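Local structure of acyl-coenzyme A oxidase 1 (Yarrowia lipolytica, 5Y9D) at residues K35-T40 with Q639-T644; Y356-L361 with L632-R637; L365-A370 with N597-W602. The protein catalyses the oxidation of acyl-CoA to trans-2-enoyl-CoA with FAD, passing electrons to oxygen to give hydrogen peroxide in peroxisomal fatty acid beta-oxidation. One frame throughout, in Å; residues are numbered along the deposited sequence.

Contact 1: residues K35-T40 with Q639-T644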
loop_
_atom_site.group_PDB
_atom_site.type_symbol
_atom_site.label_atom_id
_atom_site.label_comp_id
_atom_site.label_asym_id
_atom_site.label_seq_id
_atom_site.Cartn_x
_atom_site.Cartn_y
_atom_site.Cartn_z
ATOM N N LYS A 35 33.276 -0.691 -0.740
ATOM C CA LYS A 35 33.708 0.514 -0.021
ATOM C C LYS A 35 32.784 0.762 1.144
ATOM O O LYS A 35 33.244 0.978 2.279
ATOM C CB LYS A 35 33.716 1.746 -0.953
ATOM C CG LYS A 35 34.698 1.600 -2.122
ATOM C CD LYS A 35 34.425 2.544 -3.295
ATOM C CE LYS A 35 35.023 3.933 -3.080
ATOM N NZ LYS A 35 36.515 3.890 -3.084
ATOM N N GLU A 36 31.480 0.703 0.876
ATOM C CA GLU A 36 30.488 0.952 1.924
ATOM C C GLU A 36 30.685 -0.045 3.026
ATOM O O GLU A 36 30.591 0.305 4.190
ATOM C CB GLU A 36 29.051 0.814 1.434
ATOM C CG GLU A 36 28.542 1.929 0.574
ATOM C CD GLU A 36 28.319 3.246 1.296
ATOM O OE1 GLU A 36 28.242 3.312 2.557
ATOM O OE2 GLU A 36 28.188 4.241 0.540
ATOM N N ARG A 37 30.966 -1.283 2.644
ATOM C CA ARG A 37 31.094 -2.373 3.610
ATOM C C ARG A 37 32.428 -2.328 4.383
ATOM O O ARG A 37 32.551 -2.897 5.455
ATOM C CB ARG A 37 30.864 -3.734 2.926
ATOM C CG ARG A 37 30.898 -4.894 3.916
ATOM C CD ARG A 37 30.336 -6.175 3.349
ATOM N NE ARG A 37 28.910 -6.115 3.046
ATOM C CZ ARG A 37 28.385 -6.223 1.834
ATOM N NH1 ARG A 37 27.065 -6.185 1.666
ATOM N NH2 ARG A 37 29.158 -6.368 0.781
ATOM N N GLY A 38 33.428 -1.657 3.830
ATOM C CA GLY A 38 34.655 -1.368 4.586
ATOM C C GLY A 38 34.472 -0.319 5.679
ATOM O O GLY A 38 35.257 -0.271 6.612
ATOM N N LYS A 39 33.434 0.518 5.583
ATOM C CA LYS A 39 33.170 1.534 6.627
ATOM C C LYS A 39 32.668 0.934 7.942
ATOM O O LYS A 39 32.746 1.565 8.980
ATOM C CB LYS A 39 32.136 2.555 6.177
ATOM C CG LYS A 39 32.426 3.322 4.892
ATOM C CD LYS A 39 31.193 4.115 4.446
ATOM C CE LYS A 39 31.531 5.055 3.293
ATOM N NZ LYS A 39 30.418 5.978 2.925
ATOM N N THR A 40 32.152 -0.286 7.915
ATOM C CA THR A 40 31.579 -0.865 9.110
ATOM C C THR A 40 32.597 -0.880 10.259
ATOM O O THR A 40 33.711 -1.346 10.083
ATOM C CB THR A 40 31.036 -2.270 8.801
ATOM O OG1 THR A 40 30.014 -2.148 7.817
ATOM C CG2 THR A 40 30.420 -2.951 10.038
ATOM N N GLN A 639 26.952 3.630 8.595
ATOM C CA GLN A 639 27.000 2.201 8.924
ATOM C C GLN A 639 25.842 1.347 8.340
ATOM O O GLN A 639 25.636 0.225 8.796
ATOM C CB GLN A 639 26.988 2.014 10.453
ATOM C CG GLN A 639 28.135 2.637 11.253
ATOM C CD GLN A 639 29.468 1.935 11.031
ATOM O OE1 GLN A 639 29.702 0.807 11.510
ATOM N NE2 GLN A 639 30.367 2.612 10.307
ATOM N N VAL A 640 25.091 1.849 7.356
ATOM C CA VAL A 640 23.890 1.146 6.924
ATOM C C VAL A 640 24.129 -0.281 6.507
ATOM O O VAL A 640 23.250 -1.153 6.756
ATOM C CB VAL A 640 23.161 1.786 5.741
ATOM C CG1 VAL A 640 22.181 2.812 6.244
ATOM C CG2 VAL A 640 24.114 2.357 4.688
ATOM N N ILE A 641 25.246 -0.503 5.833
ATOM C CA ILE A 641 25.621 -1.812 5.355
ATOM C C ILE A 641 25.856 -2.763 6.507
ATOM O O ILE A 641 25.504 -3.915 6.424
ATOM C CB ILE A 641 26.823 -1.755 4.405
ATOM C CG1 ILE A 641 26.478 -0.924 3.182
ATOM C CG2 ILE A 641 27.204 -3.139 3.943
ATOM C CD1 ILE A 641 25.193 -1.345 2.517
ATOM N N GLY A 642 26.468 -2.283 7.577
ATOM C CA GLY A 642 26.635 -3.113 8.745
ATOM C C GLY A 642 25.346 -3.537 9.414
ATOM O O GLY A 642 25.182 -4.694 9.693
ATOM N N LEU A 643 24.412 -2.623 9.624
ATOM C CA LEU A 643 23.130 -2.951 10.261
ATOM C C LEU A 643 22.202 -3.878 9.448
ATOM O O LEU A 643 21.592 -4.878 9.945
ATOM C CB LEU A 643 22.443 -1.649 10.654
ATOM C CG LEU A 643 23.450 -0.702 11.308
ATOM C CD1 LEU A 643 23.026 0.746 11.243
ATOM C CD2 LEU A 643 23.749 -1.104 12.737
ATOM N N THR A 644 22.146 -3.563 8.169
ATOM C CA THR A 644 21.456 -4.393 7.222
ATOM C C THR A 644 22.124 -5.760 7.104
ATOM O O THR A 644 21.454 -6.755 6.975
ATOM C CB THR A 644 21.247 -3.668 5.882
ATOM O OG1 THR A 644 22.458 -3.052 5.460
ATOM C CG2 THR A 644 20.240 -2.590 6.059
#
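The backbones draw nearest where T40 passes G642, CA to CA 5.4 Å, and stay close three residues earlier, with the CA atoms of R37 and I641 5.8 Å apart. Since G642 has no side chain, T40 can lie this near: a CB there would fall 3.0 Å from CG2 of T40 and clash with it. I641 gives the largest share of the buried surface, one branch to each of two helix residues. Its CG1 packs on the CB of E36 at 3.6 Å, and its CG2 meets the NE of R37 at 3.5 Å. With CG anti to its backbone N (chi1 -176°), R37 runs out past that methyl and crosses the isoleucine at about a right angle. Its guanidinium carries on to D645, in a salt bridge, and to Y661, through a hydrogen bond to the carbonyl oxygen and a cation-pi contact. The contact thus sets helix 28-38, close to the start of the chain, against helix 640-646 of the C-terminal helical region that acyl-CoA oxidases have in addition to their dehydrogenase-like core. Q639, the N-cap residue of that second helix, makes the hydrogen bond across the interface: its NE2 donates to the O of K39 at 2.9 Å. The bond runs near the plane of the Q639 amide but reaches the carbonyl from above its plane (53° out of it). The amide's other end accepts from the N of Q41, so both ends are held and its rotation is fixed, with OE1 3.5 Å from the CA of T40. The carboxylate of E36 turns to positive charges, pairing with K350 and R637 and only weakly with K39, whose NZ is 3.5 Å from OE1.

Contact 2: residues Y356-L361 with L632-R637. With FAD (flavin-adenine dinucleotide), chain D.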
loop_
_atom_site.group_PDB
_atom_site.type_symbol
_atom_site.label_atom_id
_atom_site.label_comp_id
_atom_site.label_asym_id
_atom_site.label_seq_id
_atom_site.Cartn_x
_atom_site.Cartn_y
_atom_site.Cartn_z
ATOM N N TYR A 356 17.340 13.644 2.199
ATOM C CA TYR A 356 15.922 13.250 2.239
ATOM C C TYR A 356 15.712 11.730 2.178
ATOM O O TYR A 356 14.815 11.183 2.829
ATOM C CB TYR A 356 15.045 13.916 1.153
ATOM C CG TYR A 356 13.582 13.880 1.572
ATOM C CD1 TYR A 356 13.170 14.508 2.749
ATOM C CD2 TYR A 356 12.636 13.179 0.841
ATOM C CE1 TYR A 356 11.855 14.461 3.168
ATOM C CE2 TYR A 356 11.307 13.134 1.246
ATOM C CZ TYR A 356 10.918 13.774 2.409
ATOM O OH TYR A 356 9.604 13.733 2.846
ATOM N N HIS A 357 16.551 11.066 1.403
ATOM C CA HIS A 357 16.466 9.631 1.211
ATOM C C HIS A 357 16.812 8.950 2.515
ATOM O O HIS A 357 16.211 7.938 2.871
ATOM C CB HIS A 357 17.410 9.214 0.084
ATOM C CG HIS A 357 17.032 7.934 -0.592
ATOM N ND1 HIS A 357 16.117 7.878 -1.621
ATOM C CD2 HIS A 357 17.461 6.669 -0.405
ATOM C CE1 HIS A 357 15.991 6.632 -2.031
ATOM N NE2 HIS A 357 16.793 5.877 -1.303
ATOM N N GLN A 358 17.750 9.531 3.250
ATOM C CA GLN A 358 18.111 9.013 4.548
ATOM C C GLN A 358 16.898 9.093 5.465
ATOM O O GLN A 358 16.506 8.108 6.121
ATOM C CB GLN A 358 19.261 9.824 5.148
ATOM C CG GLN A 358 20.505 9.878 4.267
ATOM C CD GLN A 358 21.688 10.537 4.945
ATOM O OE1 GLN A 358 21.571 11.107 6.021
ATOM N NE2 GLN A 358 22.837 10.472 4.302
ATOM N N ARG A 359 16.259 10.249 5.504
ATOM C CA ARG A 359 15.113 10.350 6.385
ATOM C C ARG A 359 13.906 9.505 5.888
ATOM O O ARG A 359 13.073 9.115 6.681
ATOM C CB ARG A 359 14.765 11.804 6.685
ATOM C CG ARG A 359 13.634 12.370 5.870
ATOM C CD ARG A 359 13.469 13.856 6.170
ATOM N NE ARG A 359 13.046 14.131 7.545
ATOM C CZ ARG A 359 13.794 14.715 8.482
ATOM N NH1 ARG A 359 13.277 14.925 9.677
ATOM N NH2 ARG A 359 15.039 15.093 8.244
ATOM N N ARG A 360 13.826 9.182 4.601
ATOM C CA ARG A 360 12.803 8.255 4.166
ATOM C C ARG A 360 13.087 6.869 4.743
ATOM O O ARG A 360 12.153 6.210 5.228
ATOM C CB ARG A 360 12.695 8.169 2.651
ATOM C CG ARG A 360 12.132 9.408 1.981
ATOM C CD ARG A 360 12.527 9.428 0.504
ATOM N NE ARG A 360 11.865 8.352 -0.215
ATOM C CZ ARG A 360 11.843 8.202 -1.537
ATOM N NH1 ARG A 360 12.479 9.045 -2.349
ATOM N NH2 ARG A 360 11.170 7.178 -2.051
ATOM N N LEU A 361 14.357 6.440 4.756
ATOM C CA LEU A 361 14.627 5.031 5.077
ATOM C C LEU A 361 15.160 4.708 6.465
ATOM O O LEU A 361 14.741 3.724 7.065
ATOM C CB LEU A 361 15.548 4.422 4.039
ATOM C CG LEU A 361 14.979 4.473 2.616
ATOM C CD1 LEU A 361 16.034 3.959 1.648
ATOM C CD2 LEU A 361 13.663 3.702 2.484
ATOM N N LEU A 632 21.364 12.356 13.327
ATOM C CA LEU A 632 21.287 10.927 13.652
ATOM C C LEU A 632 21.294 10.057 12.382
ATOM O O LEU A 632 21.890 8.963 12.363
ATOM C CB LEU A 632 20.035 10.672 14.505
ATOM C CG LEU A 632 20.208 11.129 15.967
ATOM C CD1 LEU A 632 18.898 11.184 16.707
ATOM C CD2 LEU A 632 21.136 10.190 16.723
ATOM N N CYS A 633 20.642 10.577 11.340
ATOM C CA CYS A 633 20.549 9.924 10.042
ATOM C C CYS A 633 21.950 9.834 9.447
ATOM O O CYS A 633 22.412 8.759 9.046
ATOM C CB CYS A 633 19.626 10.707 9.096
ATOM S SG CYS A 633 17.821 10.518 9.295
ATOM N N VAL A 634 22.632 10.968 9.412
ATOM C CA VAL A 634 23.975 11.036 8.862
ATOM C C VAL A 634 24.874 10.052 9.583
ATOM O O VAL A 634 25.663 9.343 8.966
ATOM C CB VAL A 634 24.563 12.465 8.977
ATOM C CG1 VAL A 634 26.037 12.481 8.597
ATOM C CG2 VAL A 634 23.798 13.429 8.081
ATOM N N ALA A 635 24.756 9.986 10.888
ATOM C CA ALA A 635 25.570 9.021 11.635
ATOM C C ALA A 635 25.168 7.564 11.354
ATOM O O ALA A 635 26.013 6.686 11.262
ATOM C CB ALA A 635 25.498 9.312 13.120
ATOM N N VAL A 636 23.876 7.294 11.239
ATOM C CA VAL A 636 23.426 5.927 10.934
ATOM C C VAL A 636 23.721 5.537 9.485
ATOM O O VAL A 636 24.010 4.378 9.205
ATOM C CB VAL A 636 21.938 5.782 11.224
ATOM C CG1 VAL A 636 21.323 4.686 10.404
ATOM C CG2 VAL A 636 21.742 5.550 12.722
ATOM N N ARG A 637 23.645 6.513 8.586
ATOM C CA ARG A 637 23.979 6.292 7.198
ATOM C C ARG A 637 25.393 5.762 7.010
ATOM O O ARG A 637 25.614 4.919 6.137
ATOM C CB ARG A 637 23.731 7.544 6.331
ATOM C CG ARG A 637 24.141 7.419 4.853
ATOM C CD ARG A 637 25.553 7.966 4.697
ATOM N NE ARG A 637 26.196 7.839 3.393
ATOM C CZ ARG A 637 26.733 6.724 2.891
ATOM N NH1 ARG A 637 27.354 6.787 1.711
ATOM N NH2 ARG A 637 26.643 5.550 3.538
HETATM P PA FAD D . 15.583 7.324 -9.949
HETATM O O1A FAD D . 16.884 6.632 -9.928
HETATM O O2A FAD D . 15.426 8.610 -10.626
HETATM O O5B FAD D . 15.171 7.479 -8.445
HETATM C C5B FAD D . 15.565 6.537 -7.471
HETATM C C4B FAD D . 15.135 7.005 -6.098
HETATM O O4B FAD D . 16.052 7.975 -5.613
HETATM C C3B FAD D . 13.766 7.649 -6.142
HETATM O O3B FAD D . 13.002 7.184 -5.046
HETATM C C2B FAD D . 14.032 9.126 -6.004
HETATM O O2B FAD D . 13.081 9.781 -5.178
HETATM C C1B FAD D . 15.400 9.212 -5.373
HETATM N N9A FAD D . 16.093 10.366 -5.971
HETATM C C8A FAD D . 16.462 10.506 -7.242
HETATM N N7A FAD D . 17.050 11.696 -7.435
HETATM C C5A FAD D . 17.050 12.348 -6.270
HETATM C C6A FAD D . 17.507 13.657 -5.755
HETATM N N6A FAD D . 18.111 14.543 -6.550
HETATM N N1A FAD D . 17.308 13.944 -4.467
HETATM C C2A FAD D . 16.716 13.079 -3.659
HETATM N N3A FAD D . 16.283 11.888 -4.053
HETATM C C4A FAD D . 16.413 11.464 -5.314
HETATM N N1 FAD D . 10.247 5.298 -19.387
HETATM C C2 FAD D . 10.164 5.578 -20.685
HETATM O O2 FAD D . 11.007 6.315 -21.176
HETATM N N3 FAD D . 9.221 5.090 -21.466
HETATM C C4 FAD D . 8.286 4.298 -20.998
HETATM O O4 FAD D . 7.429 3.866 -21.754
HETATM C C4X FAD D . 8.293 3.938 -19.581
HETATM N N5 FAD D . 7.370 3.142 -19.048
HETATM C C5X FAD D . 7.415 2.835 -17.753
HETATM C C6 FAD D . 6.455 1.998 -17.248
HETATM C C7 FAD D . 6.476 1.664 -15.925
HETATM C C7M FAD D . 5.420 0.758 -15.380
HETATM C C8 FAD D . 7.533 2.203 -15.050
HETATM C C8M FAD D . 7.547 1.830 -13.603
HETATM C C9 FAD D . 8.497 3.050 -15.551
HETATM C C9A FAD D . 8.474 3.378 -16.882
HETATM N N10 FAD D . 9.440 4.227 -17.419
HETATM C C10 FAD D . 9.367 4.508 -18.777
HETATM C "C1'" FAD D . 10.514 4.775 -16.604
HETATM C "C2'" FAD D . 10.013 5.696 -15.523
HETATM O "O2'" FAD D . 9.836 6.956 -16.126
HETATM C "C3'" FAD D . 11.059 5.808 -14.433
HETATM O "O3'" FAD D . 10.798 4.799 -13.482
HETATM C "C4'" FAD D . 11.056 7.150 -13.720
HETATM O "O4'" FAD D . 10.889 8.206 -14.659
HETATM C "C5'" FAD D . 12.368 7.405 -13.018
HETATM O "O5'" FAD D . 12.656 6.341 -12.144
HETATM P P FAD D . 14.128 5.901 -11.913
HETATM O O1P FAD D . 14.152 4.448 -11.950
HETATM O O2P FAD D . 14.980 6.672 -12.815
HETATM O O3P FAD D . 14.431 6.346 -10.436
#
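Q358 reaches straight at helix 619-637, its side chain extended beyond CG, and lays its amide between C633 and R637. The two short helical segments cross nearly at right angles (84°), their axes 9.6 Å apart at closest approach, and Q358 carries the largest share of the contact. On the tight, buried side NE2 of Q358 presses on the aliphatic part of R637, 3.4 Å from CG, while its hydrogen bond goes to the O of I352. The amide and guanidinium planes are steeply turned against each other, 77° apart. R637 itself has CG anti to the backbone N (chi1 177°), which brings CB and CG under the amide before the chain bends off to put the guanidinium on D353. The other end of the amide, OE1, lies 3.7 Å from CB of C633. Next to it, SG of C633 packs 4.0 Å from CA of R359, whose charged end pairs with E605 and D630. The packing thins toward the solvent side, where exposed V634 meets OE1 of Q358 with its backbone N at 3.6 Å, not as a hydrogen bond, and with CG2 at 3.8 Å. H357 and R360 belong to the FAD pocket and take no part in this crossing. NH1 of R360 donates to the ribose O2B of FAD at 3.0 Å, with a weaker bond to O3B, so the helix touches the adenosine ribose on one flank and the C-terminal helices on another. Y356 stacks on F562 of the second subunit. Among its neighbours, helix 619-637 is backed by helix 589-606, which receives L632 and V636, while L361 packs on L331 of helix 306-334.

Contact 3: residues L365-A370 with N597-W602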
loop_
_atom_site.group_PDB
_atom_site.type_symbol
_atom_site.label_atom_id
_atom_site.label_comp_id
_atom_site.label_asym_id
_atom_site.label_seq_id
_atom_site.Cartn_x
_atom_site.Cartn_y
_atom_site.Cartn_z
ATOM N N LEU A 365 14.474 1.977 9.274
ATOM C CA LEU A 365 15.467 0.995 9.787
ATOM C C LEU A 365 15.445 0.866 11.320
ATOM O O LEU A 365 15.507 -0.221 11.866
ATOM C CB LEU A 365 16.893 1.297 9.327
ATOM C CG LEU A 365 17.934 0.265 9.803
ATOM C CD1 LEU A 365 17.580 -1.155 9.359
ATOM C CD2 LEU A 365 19.331 0.618 9.321
ATOM N N ALA A 366 15.364 1.988 12.002
ATOM C CA ALA A 366 15.271 1.965 13.451
ATOM C C ALA A 366 13.945 1.361 13.922
ATOM O O ALA A 366 13.933 0.515 14.822
ATOM C CB ALA A 366 15.462 3.349 14.004
ATOM N N TYR A 367 12.857 1.737 13.273
ATOM C CA TYR A 367 11.533 1.151 13.564
ATOM C C TYR A 367 11.703 -0.346 13.551
ATOM O O TYR A 367 11.404 -1.032 14.525
ATOM C CB TYR A 367 10.470 1.564 12.504
ATOM C CG TYR A 367 9.016 1.424 12.897
ATOM C CD1 TYR A 367 8.621 0.663 13.990
ATOM C CD2 TYR A 367 8.014 2.048 12.161
ATOM C CE1 TYR A 367 7.290 0.547 14.356
ATOM C CE2 TYR A 367 6.678 1.938 12.521
ATOM C CZ TYR A 367 6.332 1.164 13.619
ATOM O OH TYR A 367 5.019 1.010 14.010
ATOM N N CYS A 368 12.192 -0.849 12.425
ATOM C CA CYS A 368 12.386 -2.274 12.229
ATOM C C CYS A 368 13.176 -2.894 13.372
ATOM O O CYS A 368 12.699 -3.844 13.985
ATOM C CB CYS A 368 13.079 -2.523 10.884
ATOM S SG CYS A 368 13.468 -4.260 10.677
ATOM N N TYR A 369 14.362 -2.366 13.698
ATOM C CA TYR A 369 15.150 -2.924 14.856
ATOM C C TYR A 369 14.262 -3.002 16.091
ATOM O O TYR A 369 14.308 -3.986 16.815
ATOM C CB TYR A 369 16.414 -2.088 15.204
ATOM C CG TYR A 369 17.712 -2.489 14.517
ATOM C CD1 TYR A 369 17.869 -2.361 13.156
ATOM C CD2 TYR A 369 18.774 -2.992 15.231
ATOM C CE1 TYR A 369 19.045 -2.726 12.526
ATOM C CE2 TYR A 369 19.956 -3.382 14.608
ATOM C CZ TYR A 369 20.097 -3.218 13.265
ATOM O OH TYR A 369 21.280 -3.567 12.636
ATOM N N ALA A 370 13.447 -1.962 16.316
ATOM C CA ALA A 370 12.535 -1.904 17.474
ATOM C C ALA A 370 11.455 -2.964 17.404
ATOM O O ALA A 370 11.062 -3.573 18.416
ATOM C CB ALA A 370 11.883 -0.530 17.592
ATOM N N ASN A 597 17.551 6.600 19.391
ATOM C CA ASN A 597 17.182 8.004 19.526
ATOM C C ASN A 597 16.581 8.528 18.250
ATOM O O ASN A 597 15.712 9.402 18.284
ATOM C CB ASN A 597 18.379 8.874 19.847
ATOM C CG ASN A 597 19.078 8.462 21.116
ATOM O OD1 ASN A 597 18.461 7.943 22.048
ATOM N ND2 ASN A 597 20.389 8.678 21.149
ATOM N N LEU A 598 17.084 8.024 17.130
ATOM C CA LEU A 598 16.517 8.336 15.851
ATOM C C LEU A 598 15.045 7.908 15.806
ATOM O O LEU A 598 14.167 8.686 15.450
ATOM C CB LEU A 598 17.315 7.642 14.756
ATOM C CG LEU A 598 16.737 7.752 13.346
ATOM C CD1 LEU A 598 16.495 9.193 12.961
ATOM C CD2 LEU A 598 17.704 7.096 12.380
ATOM N N PHE A 599 14.778 6.663 16.164
ATOM C CA PHE A 599 13.406 6.130 16.240
ATOM C C PHE A 599 12.542 7.016 17.145
ATOM O O PHE A 599 11.493 7.494 16.746
ATOM C CB PHE A 599 13.480 4.677 16.767
ATOM C CG PHE A 599 12.150 4.022 16.993
ATOM C CD1 PHE A 599 11.144 4.122 16.067
ATOM C CD2 PHE A 599 11.941 3.259 18.129
ATOM C CE1 PHE A 599 9.927 3.548 16.276
ATOM C CE2 PHE A 599 10.732 2.644 18.344
ATOM C CZ PHE A 599 9.721 2.797 17.413
ATOM N N ALA A 600 13.003 7.238 18.366
ATOM C CA ALA A 600 12.309 8.105 19.321
ATOM C C ALA A 600 12.030 9.500 18.775
ATOM O O ALA A 600 10.864 9.908 18.726
ATOM C CB ALA A 600 13.107 8.200 20.612
ATOM N N LEU A 601 13.076 10.225 18.359
ATOM C CA LEU A 601 12.898 11.609 17.873
ATOM C C LEU A 601 12.103 11.685 16.595
ATOM O O LEU A 601 11.258 12.571 16.418
ATOM C CB LEU A 601 14.241 12.308 17.649
ATOM C CG LEU A 601 14.966 12.698 18.935
ATOM C CD1 LEU A 601 16.406 13.078 18.658
ATOM C CD2 LEU A 601 14.256 13.823 19.653
ATOM N N TRP A 602 12.382 10.779 15.678
ATOM C CA TRP A 602 11.564 10.679 14.491
ATOM C C TRP A 602 10.099 10.480 14.868
ATOM O O TRP A 602 9.232 11.024 14.189
ATOM C CB TRP A 602 12.041 9.531 13.608
ATOM C CG TRP A 602 11.187 9.268 12.402
ATOM C CD1 TRP A 602 11.115 10.018 11.253
ATOM C CD2 TRP A 602 10.308 8.154 12.211
ATOM N NE1 TRP A 602 10.244 9.439 10.371
ATOM C CE2 TRP A 602 9.731 8.297 10.926
ATOM C CE3 TRP A 602 9.964 7.036 12.999
ATOM C CZ2 TRP A 602 8.830 7.378 10.411
ATOM C CZ3 TRP A 602 9.062 6.111 12.488
ATOM C CH2 TRP A 602 8.512 6.276 11.211
#
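At the crossing of helix 355-391, from the C-alpha1 region, with helix 589-606 of the C-terminal region, F599 is pressed onto a patch made by A366, Y367 and A370. The segment axes approach to 8.7 Å at an angle of 109°, and small residues permit this. CB of A366 touches CB of F599 at 3.7 Å. The phenylalanine has CG anti to the backbone N (chi1 176°), which carries its ring across to the other helix, where CE2 rests on CB of A370 at 3.5 Å. On the other side of the ring's CZ, CE1 of F599 lies 3.9 Å from CD1 of Y367. The two rings are inclined by only 24° but slid apart, with centroids 5.5 Å from each other, so they barely overlap. Helix 355-391 belongs to the C-alpha1 domain, the counterpart of the C-terminal helical bundle of the acyl-CoA dehydrogenases, and here the oxidase's extra helices lie against it. W602, one turn beyond F599, extends the aromatic cluster, its CZ3 meeting CD2 of Y367 at 4.2 Å. With an alanine here in place of F599, the lost ring would probably leave a gap between the two helices, with A370 deprived of its packing partner and the Y367 ring freer to shift. R570 of helix 558-581 closes over the same cluster, making a cation-pi contact with Y367 and packing on both F599 and W602. I574 from that helix also reaches F599.

The three contacts lie on one side of the chain's centre. Contact 2 is about 14 Å from contact 1 and 11 Å from contact 3, centre to centre, while contacts 1 and 3 are 18 Å apart. Contacts 2 and 3 share helix 355-391, which meets helix 619-637 and then helix 589-606. Contact 1 uses helix 640-646, directly after helix 619-637. In chain order the pairings enclose one another, contact 1 outermost and contact 3 innermost. The salt bridge of E36 with R637 joins contacts 1 and 2, and L632 packs on L598 and L601 between contacts 2 and 3. Together they join the C-terminal helices to the C-alpha1 helix that carries FAD-pocket residues and to the chain's beginning.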